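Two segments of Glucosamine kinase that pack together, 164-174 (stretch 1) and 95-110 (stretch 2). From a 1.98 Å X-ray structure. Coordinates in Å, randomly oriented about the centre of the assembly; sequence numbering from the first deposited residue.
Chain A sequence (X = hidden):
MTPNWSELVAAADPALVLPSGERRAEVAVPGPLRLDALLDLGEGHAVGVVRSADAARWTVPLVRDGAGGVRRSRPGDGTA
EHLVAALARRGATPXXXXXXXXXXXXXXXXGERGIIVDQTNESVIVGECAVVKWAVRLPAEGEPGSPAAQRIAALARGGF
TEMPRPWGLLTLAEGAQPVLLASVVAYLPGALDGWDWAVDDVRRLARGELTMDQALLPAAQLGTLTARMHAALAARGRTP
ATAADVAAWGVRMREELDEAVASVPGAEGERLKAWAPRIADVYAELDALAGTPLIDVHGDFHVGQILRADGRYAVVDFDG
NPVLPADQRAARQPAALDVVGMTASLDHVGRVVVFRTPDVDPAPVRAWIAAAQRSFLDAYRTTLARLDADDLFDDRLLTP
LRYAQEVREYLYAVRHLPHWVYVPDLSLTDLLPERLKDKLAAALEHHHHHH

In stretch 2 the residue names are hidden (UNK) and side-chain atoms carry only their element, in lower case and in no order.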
# COMPACT_ATOMS: atom_id res chain seq x y z
N PRO A 164 10.96 -4.41 -4.38
CA PRO A 164 11.16 -5.46 -5.39
C PRO A 164 11.44 -4.80 -6.73
O PRO A 164 10.72 -3.89 -7.15
CB PRO A 164 9.84 -6.23 -5.39
CG PRO A 164 9.19 -5.91 -4.08
CD PRO A 164 9.63 -4.48 -3.77
N ARG A 165 12.54 -5.21 -7.38
CA ARG A 165 12.93 -4.56 -8.61
C ARG A 165 11.76 -4.59 -9.60
O ARG A 165 11.20 -5.65 -9.87
CB ARG A 165 14.15 -5.25 -9.23
CG ARG A 165 14.61 -4.56 -10.52
CD ARG A 165 15.36 -5.52 -11.43
NE ARG A 165 16.76 -5.68 -11.05
CZ ARG A 165 17.76 -4.96 -11.54
NH1 ARG A 165 19.00 -5.19 -11.12
NH2 ARG A 165 17.54 -4.00 -12.43
N PRO A 166 11.36 -3.44 -10.15
CA PRO A 166 10.31 -3.45 -11.18
C PRO A 166 10.85 -3.98 -12.49
O PRO A 166 11.93 -3.59 -12.93
CB PRO A 166 9.90 -1.98 -11.28
CG PRO A 166 11.13 -1.25 -10.93
CD PRO A 166 11.82 -2.07 -9.86
N TRP A 167 10.08 -4.87 -13.11
CA TRP A 167 10.32 -5.35 -14.45
C TRP A 167 9.47 -4.64 -15.49
O TRP A 167 9.96 -4.33 -16.58
CB TRP A 167 10.02 -6.86 -14.54
CG TRP A 167 11.01 -7.76 -13.86
CD1 TRP A 167 11.73 -7.49 -12.74
CD2 TRP A 167 11.36 -9.09 -14.27
NE1 TRP A 167 12.51 -8.57 -12.42
CE2 TRP A 167 12.31 -9.56 -13.34
CE3 TRP A 167 10.97 -9.92 -15.32
CZ2 TRP A 167 12.87 -10.83 -13.43
CZ3 TRP A 167 11.53 -11.18 -15.43
CH2 TRP A 167 12.47 -11.62 -14.49
N GLY A 168 8.20 -4.40 -15.18
CA GLY A 168 7.35 -3.69 -16.12
C GLY A 168 6.02 -3.34 -15.51
O GLY A 168 5.61 -3.87 -14.47
N LEU A 169 5.34 -2.44 -16.21
CA LEU A 169 4.00 -2.00 -15.87
C LEU A 169 3.16 -1.95 -17.14
O LEU A 169 3.62 -1.47 -18.18
CB LEU A 169 4.03 -0.61 -15.24
CG LEU A 169 4.82 -0.50 -13.94
CD1 LEU A 169 5.05 0.96 -13.59
CD2 LEU A 169 4.07 -1.23 -12.84
N LEU A 170 1.93 -2.44 -17.04
CA LEU A 170 0.94 -2.32 -18.11
C LEU A 170 -0.18 -1.42 -17.63
O LEU A 170 -0.82 -1.72 -16.61
CB LEU A 170 0.38 -3.68 -18.52
CG LEU A 170 -0.78 -3.63 -19.52
CD1 LEU A 170 -0.31 -2.97 -20.82
CD2 LEU A 170 -1.35 -5.01 -19.79
N THR A 171 -0.39 -0.31 -18.34
CA THR A 171 -1.44 0.64 -17.98
C THR A 171 -2.30 0.96 -19.19
O THR A 171 -1.90 0.78 -20.35
CB THR A 171 -0.85 1.94 -17.41
OG1 THR A 171 -0.00 2.55 -18.40
CG2 THR A 171 -0.05 1.66 -16.14
N LEU A 172 -3.50 1.44 -18.90
CA LEU A 172 -4.45 1.89 -19.89
C LEU A 172 -4.40 3.41 -19.90
O LEU A 172 -4.55 4.04 -18.85
CB LEU A 172 -5.85 1.39 -19.54
CG LEU A 172 -6.99 1.60 -20.55
CD1 LEU A 172 -6.88 0.66 -21.73
CD2 LEU A 172 -8.32 1.41 -19.83
N ALA A 173 -4.14 3.98 -21.07
CA ALA A 173 -3.92 5.42 -21.19
C ALA A 173 -5.27 6.13 -21.17
O ALA A 173 -5.96 6.20 -22.19
CB ALA A 173 -3.15 5.75 -22.46
N GLU A 174 -5.66 6.62 -20.01
CA GLU A 174 -6.92 7.34 -19.85
C GLU A 174 -6.93 8.01 -18.49
O GLU A 174 -6.17 7.65 -17.59
CB GLU A 174 -8.13 6.40 -19.99
CG GLU A 174 -8.19 5.34 -18.90
CD GLU A 174 -9.55 4.67 -18.82
OE1 GLU A 174 -10.00 4.10 -19.84
OE2 GLU A 174 -10.18 4.75 -17.73
N UNK A 95 -0.94 -1.29 -29.06
CA UNK A 95 -2.19 -0.58 -29.24
C UNK A 95 -2.22 0.71 -28.43
O UNK A 95 -1.94 0.70 -27.23
c UNK A 95 -4.71 -0.78 -29.07
c UNK A 95 -3.38 -1.46 -28.85
o UNK A 95 -4.72 0.30 -29.69
o UNK A 95 -5.74 -1.32 -28.63
N UNK A 96 -2.59 1.82 -29.09
CA UNK A 96 -2.49 3.14 -28.48
C UNK A 96 -3.30 3.26 -27.20
O UNK A 96 -3.09 4.22 -26.44
c UNK A 96 -2.94 4.20 -29.48
N UNK A 97 -4.22 2.34 -26.94
CA UNK A 97 -4.96 2.36 -25.68
C UNK A 97 -4.09 1.97 -24.49
O UNK A 97 -4.45 2.26 -23.35
c UNK A 97 -6.15 1.41 -25.76
N UNK A 98 -2.94 1.33 -24.73
CA UNK A 98 -2.14 0.75 -23.67
C UNK A 98 -0.78 1.41 -23.63
O UNK A 98 -0.27 1.88 -24.65
c UNK A 98 -3.77 -2.05 -22.71
c UNK A 98 -3.89 -1.80 -25.08
c UNK A 98 -4.94 -2.80 -22.73
c UNK A 98 -5.59 -3.03 -23.92
c UNK A 98 -1.95 -0.75 -23.86
c UNK A 98 -3.24 -1.54 -23.88
c UNK A 98 -5.07 -2.54 -25.10
N UNK A 99 -0.19 1.43 -22.44
CA UNK A 99 1.21 1.80 -22.25
C UNK A 99 1.90 0.62 -21.58
O UNK A 99 1.50 0.22 -20.48
c UNK A 99 0.84 4.27 -22.19
c UNK A 99 1.36 3.07 -21.41
c UNK A 99 2.82 3.31 -21.04
N UNK A 100 2.90 0.06 -22.25
CA UNK A 100 3.74 -1.01 -21.71
C UNK A 100 5.08 -0.38 -21.37
O UNK A 100 5.82 0.04 -22.28
c UNK A 100 3.24 -3.47 -22.51
c UNK A 100 3.51 -4.04 -21.14
c UNK A 100 3.92 -2.13 -22.73
c UNK A 100 3.68 -4.46 -23.60
N UNK A 101 5.42 -0.31 -20.09
CA UNK A 101 6.70 0.27 -19.67
C UNK A 101 7.57 -0.85 -19.12
O UNK A 101 7.21 -1.51 -18.14
o UNK A 101 8.51 4.16 -17.33
c UNK A 101 6.50 1.37 -18.63
o UNK A 101 6.41 3.61 -17.03
c UNK A 101 7.55 3.38 -17.48
c UNK A 101 7.79 2.09 -18.26
N UNK A 102 8.72 -1.05 -19.75
CA UNK A 102 9.70 -2.04 -19.30
C UNK A 102 10.84 -1.35 -18.58
O UNK A 102 11.21 -0.22 -18.90
c UNK A 102 10.24 -2.83 -20.49
N UNK A 103 11.40 -2.03 -17.59
CA UNK A 103 12.54 -1.52 -16.84
C UNK A 103 13.71 -2.49 -16.97
O UNK A 103 13.55 -3.66 -17.32
c UNK A 103 11.16 0.95 -15.07
c UNK A 103 8.80 1.25 -14.80
c UNK A 103 8.62 -0.12 -14.89
c UNK A 103 10.99 -0.42 -15.14
c UNK A 103 9.72 -0.95 -15.06
c UNK A 103 10.06 1.78 -14.89
c UNK A 103 12.18 -1.32 -15.35
N UNK A 104 14.91 -1.97 -16.68
CA UNK A 104 16.12 -2.77 -16.75
C UNK A 104 16.01 -3.96 -15.81
O UNK A 104 15.62 -3.82 -14.65
c UNK A 104 17.33 -1.92 -16.40
o UNK A 104 17.49 -0.90 -17.40
c UNK A 104 18.59 -2.77 -16.36
N UNK A 105 16.33 -5.14 -16.32
CA UNK A 105 16.18 -6.37 -15.57
C UNK A 105 15.03 -7.25 -16.03
O UNK A 105 15.05 -8.46 -15.75
N UNK A 106 14.03 -6.69 -16.70
CA UNK A 106 13.02 -7.52 -17.32
C UNK A 106 13.69 -8.54 -18.25
O UNK A 106 14.61 -8.20 -19.00
c UNK A 106 12.01 -6.67 -18.09
N UNK A 107 13.26 -9.78 -18.17
CA UNK A 107 13.76 -10.85 -19.03
C UNK A 107 12.61 -11.78 -19.38
O UNK A 107 11.70 -11.97 -18.57
c UNK A 107 14.89 -11.65 -18.36
N UNK A 108 12.63 -12.37 -20.59
CA UNK A 108 11.53 -13.24 -21.02
C UNK A 108 11.57 -14.61 -20.34
O UNK A 108 11.68 -15.65 -20.99
c UNK A 108 13.72 -12.28 -21.59
c UNK A 108 11.76 -13.33 -22.54
c UNK A 108 13.29 -13.25 -22.67
N UNK A 109 11.45 -14.61 -19.00
CA UNK A 109 11.47 -15.87 -18.27
C UNK A 109 10.15 -16.62 -18.48
O UNK A 109 9.12 -16.04 -18.86
c UNK A 109 11.74 -15.64 -16.77
c UNK A 109 10.66 -14.76 -16.14
c UNK A 109 13.13 -15.04 -16.56
N UNK A 110 10.19 -17.93 -18.21
CA UNK A 110 9.11 -18.83 -18.56
C UNK A 110 8.78 -19.72 -17.37
O UNK A 110 9.58 -19.88 -16.45
c UNK A 110 9.47 -19.73 -19.76
o UNK A 110 10.70 -20.40 -19.49
c UNK A 110 9.63 -18.90 -21.02
O HOH W 1 2.53 1.51 -18.01
O HOH W 2 14.22 -2.44 -12.85

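Position 95 carries two side-chain carbons, the second bearing two oxygens, and lies out of reach of stretch 1; a carboxylate on so short a stem is aspartate, D95. Position 96 has a single side-chain carbon, pointing away from stretch 1, and is alanine, A96. Position 97 also has one carbon, its CB 4.2 Å from L172 CD1, and is A97; its O accepts a hydrogen bond from A173 N (2.9 Å), while its N makes a weak one to D95 OD1 (3.5 Å).

Position 98 shows one carbon followed by a six-carbon ring without oxygen; L172 CD1 sits over one face of this ring, and L170 CD1 is also close to it. This is phenylalanine, F98, with CE2 4.1 Å from L172 CD1 and CD2 4.0 Å from L170 CD1. F98 N closes a type I turn by bonding to D95 O at 2.8 Å.

At position 99 one carbon, its CB 3.3 Å from T171 OG1, carries two others, and one branch approaches A173 CB. Both branches being carbon, the three-carbon fork fits valine, V99. Shape alone would also allow threonine, but the elements exclude it. V99 N donates to T171 O (2.8 Å) and T171 N to V99 O (2.9 Å); a water bridges V99 O and T171 OG1.

Position 100 has four carbons, forked at the second, with the fork near L170 CD1. This is leucine, L100; its CG lies 4.0 Å from L170 CD1. Position 101 has three carbons, the third carrying two oxygens: glutamate, E101. Its backbone pairs with L169 in both directions, E101 N to L169 O at 2.9 Å and L169 N to E101 O at 2.8 Å. Position 102 has one carbon and is A102, paired with G168 without hydrogen bonds.

Position 103 again has one carbon and a six-carbon ring, whose edge meets L169 CG. This is F103, with CE2 3.9 Å from L169 CG; F103 N donates to W167 O (2.9 Å).

Position 104 has one carbon bearing an oxygen and a carbon, and its backbone O accepts from R165 NH2 (2.9 Å). It is threonine, T104, and a water donates to both T104 O and P166 O. Position 105 has no side-chain atoms and is glycine, G105: with phi at 107°, a CB would be jammed against the preceding carbonyl and would lie 2.8 Å from R165 CD.

Position 106 has one carbon, its CB 4.1 Å from W167 CB, and is A106. Position 107 has one too, with its backbone O 3.2 Å from W167 CZ3, and is A107. Position 108 has three carbons closing onto the backbone N, thus proline, P108. Position 109 forks into two carbons, one near W167 CZ3, and is V109, with CG2 3.8 Å from that CZ3. Position 110 bears an oxygen and a carbon on its first carbon, beyond reach, and is T110.

The contact is an antiparallel strand pair whose backbone bonds set the register. F98 and L100 meet L170 and L172 on one face, V99 and E101 share the other with L169 and T171, and the turn after the strand folds against W167, burying 956 Å² in all.

Stretch 2 95-110: DAAFVLEAFTGAAPVT
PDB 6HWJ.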